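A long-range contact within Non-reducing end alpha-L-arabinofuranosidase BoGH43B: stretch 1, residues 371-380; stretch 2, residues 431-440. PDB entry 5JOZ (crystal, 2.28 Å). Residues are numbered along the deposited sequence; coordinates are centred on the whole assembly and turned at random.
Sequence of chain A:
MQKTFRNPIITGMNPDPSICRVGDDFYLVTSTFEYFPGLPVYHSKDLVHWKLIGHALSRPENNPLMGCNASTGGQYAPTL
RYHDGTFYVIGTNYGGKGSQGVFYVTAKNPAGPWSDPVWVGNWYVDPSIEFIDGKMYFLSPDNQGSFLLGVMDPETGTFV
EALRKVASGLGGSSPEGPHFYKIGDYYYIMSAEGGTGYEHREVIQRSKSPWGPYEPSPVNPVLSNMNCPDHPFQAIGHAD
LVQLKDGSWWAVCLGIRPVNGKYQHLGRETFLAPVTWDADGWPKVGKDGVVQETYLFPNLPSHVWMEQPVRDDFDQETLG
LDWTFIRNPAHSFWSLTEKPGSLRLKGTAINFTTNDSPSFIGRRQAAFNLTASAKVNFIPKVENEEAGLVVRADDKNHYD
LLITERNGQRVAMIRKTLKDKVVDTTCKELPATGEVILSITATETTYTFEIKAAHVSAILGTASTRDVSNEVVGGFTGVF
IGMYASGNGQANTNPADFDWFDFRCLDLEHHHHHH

Stretch 1 371-380: TASAKVNFIP
Stretch 2 (431-440) PATGEVILSI

Antiparallel pairing of strands distant in sequence is a standard way to bring remote parts of a chain together, and residues 371-380 and 431-440 of this arabinofuranosidase illustrate it well. The strand 371-377 runs against the strand 436-440 at 161° between their N-to-C directions, with axes approaching to 4.6 Å; together the stretches bury 690 Å². The register follows residue sums of 812: V376 faces V436, and A372 faces I440. A372 to K375 have phi/psi -131/129, -148/159, -149/134 and -89/124.

Stretch 2 enters as a loop. P431, at phi/psi -62/155, lies out of reach. A432 turns to -58/-37, and its O lies 3.7 Å from I379 CD1. T433 is extended (-134/176, chi1 p), and its CG2 lies 4.1 Å from I379 CD1; I379, with both chi angles m, starts sideways but brings its tip to this loop. G434 adopts 104/165, where a CB would be jammed against the preceding carbonyl, so the backbone itself calls for glycine. Here the two chains lie farther apart, and waters bridge them. One water donates to V376 O (2.8 Å) and G434 O (2.7 Å) while accepting from F378 N (3.0 Å); a second donates to N377 OD1 (2.8 Å) and accepts from G434 N (2.7 Å).

E435, at -71/146, folds its chain back with chi1 and chi2 both m and chi3 at 173°. Its carboxylate lies along the partner backbone, OE2 3.5 Å from N377 N and 3.6 Å from K375 CG, contacts that are close packing rather than hydrogen bonds. N377 has chi1 t, and its CB is 3.6 Å from E435 OE1.

From V436 onward, the regular ladder prevails, with all residues in extended conformation. V436 (-129/133, chi1 t) forms a hydrogen-bonded pair with V376: V376 N donates to V436 O at 2.8 Å, and V436 N to V376 O at 3.0 Å. V376, at -133/140 with chi1 p, places its CG1 4.5 Å from V436 CB and 4.1 Å from L438 CD1, so that branched and long aliphatic groups pack together on the buried face, which A372, A374 and I440 share.

I437 (-99/116, chi1 m, chi2 t) points to the other face, opposite K375 in a non-hydrogen-bonded pair with their CA atoms 4.3 Å apart. The first part of the all-t lysine chain packs on I437, K375 CG 4.3 Å from I437 CG1; its NZ is hydrogen-bonded elsewhere in the structure.

L438 (-101/139, m, t) pairs with A374 through L438 N to A374 O and A374 N to L438 O, both 2.9 Å. The small alanine sits beside the larger leucine on the valine face. S439 (-141/135, chi1 t) returns to the lysine face opposite S373 (chi1 p), its OG 3.4 Å from S373 CB, in a compact pairing of small side chains.

I440 (-129/124, m, t) forms the last pair within these stretches, with A372: I440 N donates to A372 O at 2.7 Å, nearly linearly at 179°, and A372 N to I440 O at 2.8 Å. Weaker CA-H...O contacts fill the alternate sites, such as S373 CA to L438 O at 3.2 Å.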

# COMPACT_ATOMS: atom_id res chain seq x y z
N THR A 371 5.23 18.92 -1.50
CA THR A 371 4.47 19.83 -2.32
C THR A 371 3.91 19.02 -3.47
O THR A 371 4.62 18.27 -4.12
CB THR A 371 5.36 20.96 -2.87
OG1 THR A 371 5.81 21.76 -1.77
CG2 THR A 371 4.58 21.85 -3.85
N ALA A 372 2.61 19.18 -3.70
CA ALA A 372 1.92 18.54 -4.80
C ALA A 372 1.12 19.62 -5.48
O ALA A 372 0.40 20.34 -4.81
CB ALA A 372 0.99 17.47 -4.27
N SER A 373 1.25 19.73 -6.80
CA SER A 373 0.45 20.71 -7.54
C SER A 373 0.14 20.23 -8.94
O SER A 373 0.83 19.38 -9.48
CB SER A 373 1.17 22.06 -7.60
OG SER A 373 2.44 21.93 -8.21
N ALA A 374 -0.91 20.81 -9.51
CA ALA A 374 -1.40 20.41 -10.81
C ALA A 374 -2.01 21.60 -11.52
O ALA A 374 -2.79 22.34 -10.94
CB ALA A 374 -2.45 19.31 -10.66
N LYS A 375 -1.65 21.76 -12.79
CA LYS A 375 -2.28 22.75 -13.66
C LYS A 375 -3.49 22.06 -14.31
O LYS A 375 -3.34 21.02 -14.95
CB LYS A 375 -1.28 23.20 -14.72
CG LYS A 375 -1.69 24.38 -15.60
CD LYS A 375 -1.00 24.29 -16.96
CE LYS A 375 -0.77 25.64 -17.61
NZ LYS A 375 -0.17 25.47 -18.97
N VAL A 376 -4.66 22.66 -14.14
CA VAL A 376 -5.92 22.07 -14.60
C VAL A 376 -6.77 23.10 -15.35
O VAL A 376 -6.84 24.28 -14.99
CB VAL A 376 -6.70 21.44 -13.42
CG1 VAL A 376 -7.03 22.47 -12.35
CG2 VAL A 376 -7.97 20.73 -13.89
N ASN A 377 -7.40 22.62 -16.42
CA ASN A 377 -8.39 23.37 -17.17
C ASN A 377 -9.74 22.74 -16.85
O ASN A 377 -9.98 21.57 -17.17
CB ASN A 377 -8.09 23.29 -18.68
CG ASN A 377 -8.97 24.22 -19.52
OD1 ASN A 377 -9.39 25.28 -19.06
ND2 ASN A 377 -9.25 23.82 -20.74
N PHE A 378 -10.63 23.50 -16.20
CA PHE A 378 -11.97 22.98 -15.88
C PHE A 378 -13.01 24.08 -15.80
O PHE A 378 -12.94 24.94 -14.92
CB PHE A 378 -11.96 22.18 -14.56
CG PHE A 378 -13.31 21.60 -14.22
CD1 PHE A 378 -13.95 20.72 -15.09
CD2 PHE A 378 -13.97 21.95 -13.04
CE1 PHE A 378 -15.20 20.19 -14.79
CE2 PHE A 378 -15.22 21.43 -12.73
CZ PHE A 378 -15.83 20.55 -13.60
N ILE A 379 -13.98 24.03 -16.71
CA ILE A 379 -15.11 24.95 -16.72
C ILE A 379 -16.34 24.22 -16.20
O ILE A 379 -16.89 23.37 -16.91
CB ILE A 379 -15.40 25.49 -18.14
CG1 ILE A 379 -14.15 26.15 -18.75
CG2 ILE A 379 -16.58 26.46 -18.12
CD1 ILE A 379 -13.59 27.33 -17.96
N PRO A 380 -16.77 24.51 -14.95
CA PRO A 380 -18.03 23.94 -14.48
C PRO A 380 -19.21 24.76 -14.97
O PRO A 380 -19.11 25.98 -15.03
CB PRO A 380 -17.91 24.03 -12.96
CG PRO A 380 -17.03 25.21 -12.72
CD PRO A 380 -16.11 25.32 -13.91
N PRO A 431 -11.07 33.79 -12.18
CA PRO A 431 -11.58 34.30 -13.46
C PRO A 431 -12.51 33.27 -14.10
O PRO A 431 -12.40 32.08 -13.81
CB PRO A 431 -10.31 34.49 -14.31
CG PRO A 431 -9.26 33.64 -13.65
CD PRO A 431 -9.60 33.64 -12.19
N ALA A 432 -13.43 33.74 -14.95
CA ALA A 432 -14.44 32.87 -15.56
C ALA A 432 -13.84 31.70 -16.35
O ALA A 432 -14.43 30.61 -16.35
CB ALA A 432 -15.37 33.68 -16.45
N THR A 433 -12.71 31.94 -17.04
CA THR A 433 -11.99 30.90 -17.79
C THR A 433 -10.47 30.94 -17.54
O THR A 433 -9.96 31.82 -16.83
CB THR A 433 -12.23 31.01 -19.33
OG1 THR A 433 -11.57 32.17 -19.86
CG2 THR A 433 -13.71 31.05 -19.65
N GLY A 434 -9.75 29.97 -18.11
CA GLY A 434 -8.29 29.94 -18.04
C GLY A 434 -7.76 28.92 -17.05
O GLY A 434 -8.48 28.42 -16.18
N GLU A 435 -6.47 28.64 -17.19
CA GLU A 435 -5.82 27.56 -16.46
C GLU A 435 -5.67 27.92 -14.98
O GLU A 435 -5.50 29.08 -14.63
CB GLU A 435 -4.44 27.28 -17.09
CG GLU A 435 -4.52 26.74 -18.52
CD GLU A 435 -4.74 25.23 -18.61
OE1 GLU A 435 -4.94 24.73 -19.73
OE2 GLU A 435 -4.69 24.52 -17.57
N VAL A 436 -5.76 26.92 -14.12
CA VAL A 436 -5.63 27.11 -12.67
C VAL A 436 -4.62 26.12 -12.14
O VAL A 436 -4.65 24.93 -12.48
CB VAL A 436 -6.98 26.94 -11.93
CG1 VAL A 436 -6.83 27.25 -10.43
CG2 VAL A 436 -8.03 27.85 -12.53
N ILE A 437 -3.69 26.61 -11.33
CA ILE A 437 -2.74 25.76 -10.65
C ILE A 437 -3.27 25.57 -9.26
O ILE A 437 -3.41 26.54 -8.51
CB ILE A 437 -1.33 26.38 -10.57
CG1 ILE A 437 -0.77 26.57 -11.99
CG2 ILE A 437 -0.42 25.50 -9.71
CD1 ILE A 437 0.56 27.31 -12.04
N LEU A 438 -3.60 24.32 -8.94
CA LEU A 438 -4.05 23.93 -7.61
C LEU A 438 -2.88 23.30 -6.92
O LEU A 438 -2.16 22.51 -7.52
CB LEU A 438 -5.18 22.93 -7.70
CG LEU A 438 -6.49 23.41 -8.32
CD1 LEU A 438 -7.46 22.25 -8.31
CD2 LEU A 438 -7.08 24.60 -7.59
N SER A 439 -2.71 23.61 -5.64
CA SER A 439 -1.49 23.28 -4.93
C SER A 439 -1.81 22.82 -3.49
O SER A 439 -2.66 23.41 -2.82
CB SER A 439 -0.56 24.49 -4.96
OG SER A 439 0.79 24.11 -4.91
N ILE A 440 -1.18 21.73 -3.06
CA ILE A 440 -1.29 21.22 -1.70
C ILE A 440 0.12 21.03 -1.18
O ILE A 440 0.91 20.33 -1.81
CB ILE A 440 -2.00 19.86 -1.62
CG1 ILE A 440 -3.41 19.96 -2.20
CG2 ILE A 440 -2.03 19.36 -0.18
CD1 ILE A 440 -3.97 18.63 -2.63
O HOH W 1 -9.13 25.89 -15.33
O HOH W 2 -10.49 27.81 -19.59